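Local coordinates for SLH domain-containing protein (Pseudoflavonifractor capillosus, PDB 4OJU) that is of unknown function but, as a probably exported leucine-rich repeat protein that also carries S-layer homology domains, probably binds other proteins at the cell surface, at residues A[12-16]-A[26-30]. Residues are numbered along the deposited sequence; the frame is centred on the assembly and turned at random.
Sequences GPYTF and LTRYD
Y29 carries its CG anti to the backbone N (chi1 179°) while Y14, across the sheet, turns its CG beside its own N (chi1 -56°), and these opposed settings swing the two phenol rings together. Y14 CE1 lies 3.5 Å from Y29 CD1, near the plane of the Y29 ring and at its edge, with the rings inclined at 54°. P13 CG sits above one face of the Y14 ring, toward its rim, and touches Y29 CE1. In the modelled one of two L26 conformers, L26 CD1 reaches Y14 CD1 at 3.6 Å and L26 CG lies 3.9 Å from F16 CE1; aromatic and leucine side chains suit this buried face. With alanine at Y14, L26 and Y29 would probably lose the ring they share, and a gap would open. Beyond the pair, F63 stacks on Y29 and V55 backs F16. On the other face T15, beta-branched and so suited to a strand, hydrogen-bonds through OG1 to Q10, while D30 OD1 is hydrogen-bonded to S32 OG. The backbones are tied by T15 N to R28 O and D30 N to P13 O, whereas T15 O receives T27 N at 2.9 Å and R28 N only weakly. With T27 and R28 both facing T15, this is a classic beta bulge in an antiparallel hairpin, beside the parallel strands of the leucine-rich repeat fold.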
loop_
_atom_site.group_PDB
_atom_site.type_symbol
_atom_site.label_atom_id
_atom_site.label_comp_id
_atom_site.label_asym_id
_atom_site.label_seq_id
_atom_site.Cartn_x
_atom_site.Cartn_y
_atom_site.Cartn_z
ATOM N N GLY A 12 17.576 -18.673 26.378
ATOM C CA GLY A 12 17.908 -19.149 25.037
ATOM C C GLY A 12 18.070 -17.979 24.076
ATOM O O GLY A 12 18.886 -17.088 24.339
ATOM N N PRO A 13 17.249 -17.877 22.998
ATOM C CA PRO A 13 17.423 -16.758 22.059
ATOM C C PRO A 13 16.733 -15.461 22.504
ATOM O O PRO A 13 16.862 -14.438 21.835
ATOM C CB PRO A 13 16.777 -17.291 20.780
ATOM C CG PRO A 13 15.647 -18.132 21.279
ATOM C CD PRO A 13 16.197 -18.807 22.535
ATOM N N TYR A 14 15.997 -15.506 23.624
ATOM C CA TYR A 14 15.223 -14.353 24.083
ATOM C C TYR A 14 15.905 -13.522 25.146
ATOM O O TYR A 14 16.385 -14.063 26.152
ATOM C CB TYR A 14 13.885 -14.830 24.669
ATOM C CG TYR A 14 13.069 -15.670 23.728
ATOM C CD1 TYR A 14 12.425 -15.100 22.633
ATOM C CD2 TYR A 14 12.937 -17.043 23.924
ATOM C CE1 TYR A 14 11.669 -15.873 21.757
ATOM C CE2 TYR A 14 12.195 -17.827 23.047
ATOM C CZ TYR A 14 11.552 -17.232 21.973
ATOM O OH TYR A 14 10.826 -17.980 21.090
ATOM N N THR A 15 15.884 -12.199 24.957
ATOM C CA THR A 15 16.329 -11.254 25.985
ATOM C C THR A 15 15.086 -10.603 26.561
ATOM O O THR A 15 14.268 -10.113 25.798
ATOM C CB THR A 15 17.296 -10.176 25.450
ATOM O OG1 THR A 15 18.339 -10.785 24.705
ATOM C CG2 THR A 15 17.856 -9.294 26.575
ATOM N N PHE A 16 14.969 -10.559 27.890
ATOM C CA PHE A 16 13.854 -9.897 28.543
ATOM C C PHE A 16 14.322 -8.840 29.484
ATOM O O PHE A 16 15.324 -9.041 30.195
ATOM C CB PHE A 16 13.008 -10.887 29.364
ATOM C CG PHE A 16 12.383 -12.000 28.589
ATOM C CD1 PHE A 16 11.142 -11.834 27.976
ATOM C CD2 PHE A 16 13.028 -13.223 28.466
ATOM C CE1 PHE A 16 10.570 -12.873 27.235
ATOM C CE2 PHE A 16 12.447 -14.258 27.755
ATOM C CZ PHE A 16 11.223 -14.080 27.134
ATOM N N LEU A 26 9.840 -8.543 26.111
ATOM C CA LEU A 26 10.740 -9.303 25.244
ATOM C C LEU A 26 11.442 -8.253 24.390
ATOM O O LEU A 26 10.802 -7.642 23.527
ATOM C CB LEU A 26 9.965 -10.338 24.394
ATOM C CG LEU A 26 10.801 -11.422 23.672
ATOM C CD1 LEU A 26 9.938 -12.573 23.269
ATOM C CD2 LEU A 26 11.501 -10.886 22.414
ATOM N N THR A 27 12.722 -7.976 24.679
ATOM C CA THR A 27 13.417 -6.897 23.956
ATOM C C THR A 27 14.171 -7.333 22.720
ATOM O O THR A 27 14.351 -6.511 21.816
ATOM C CB THR A 27 14.374 -6.149 24.891
ATOM O OG1 THR A 27 15.349 -7.061 25.392
ATOM C CG2 THR A 27 13.651 -5.455 26.040
ATOM N N ARG A 28 14.639 -8.596 22.672
ATOM C CA ARG A 28 15.409 -9.063 21.518
ATOM C C ARG A 28 15.345 -10.576 21.319
ATOM O O ARG A 28 15.369 -11.332 22.285
ATOM C CB ARG A 28 16.893 -8.649 21.679
ATOM C CG ARG A 28 17.691 -8.747 20.369
ATOM C CD ARG A 28 19.193 -8.543 20.537
ATOM N NE ARG A 28 19.994 -9.769 20.662
ATOM C CZ ARG A 28 20.740 -10.090 21.723
ATOM N NH1 ARG A 28 20.796 -9.281 22.774
ATOM N NH2 ARG A 28 21.428 -11.222 21.741
ATOM N N TYR A 29 15.323 -10.997 20.041
ATOM C CA TYR A 29 15.391 -12.384 19.618
ATOM C C TYR A 29 16.712 -12.550 18.882
ATOM O O TYR A 29 16.954 -11.860 17.890
ATOM C CB TYR A 29 14.213 -12.755 18.734
ATOM C CG TYR A 29 14.243 -14.184 18.241
ATOM C CD1 TYR A 29 13.787 -15.231 19.045
ATOM C CD2 TYR A 29 14.654 -14.484 16.947
ATOM C CE1 TYR A 29 13.718 -16.536 18.563
ATOM C CE2 TYR A 29 14.619 -15.790 16.462
ATOM C CZ TYR A 29 14.121 -16.808 17.264
ATOM O OH TYR A 29 14.031 -18.089 16.777
ATOM N N ASP A 30 17.561 -13.444 19.379
ATOM C CA ASP A 30 18.864 -13.682 18.785
ATOM C C ASP A 30 18.809 -15.001 18.024
ATOM O O ASP A 30 18.862 -16.070 18.624
ATOM C CB ASP A 30 19.970 -13.689 19.857
ATOM C CG ASP A 30 21.398 -13.843 19.341
ATOM O OD1 ASP A 30 21.574 -14.219 18.154
ATOM O OD2 ASP A 30 22.336 -13.580 20.118
#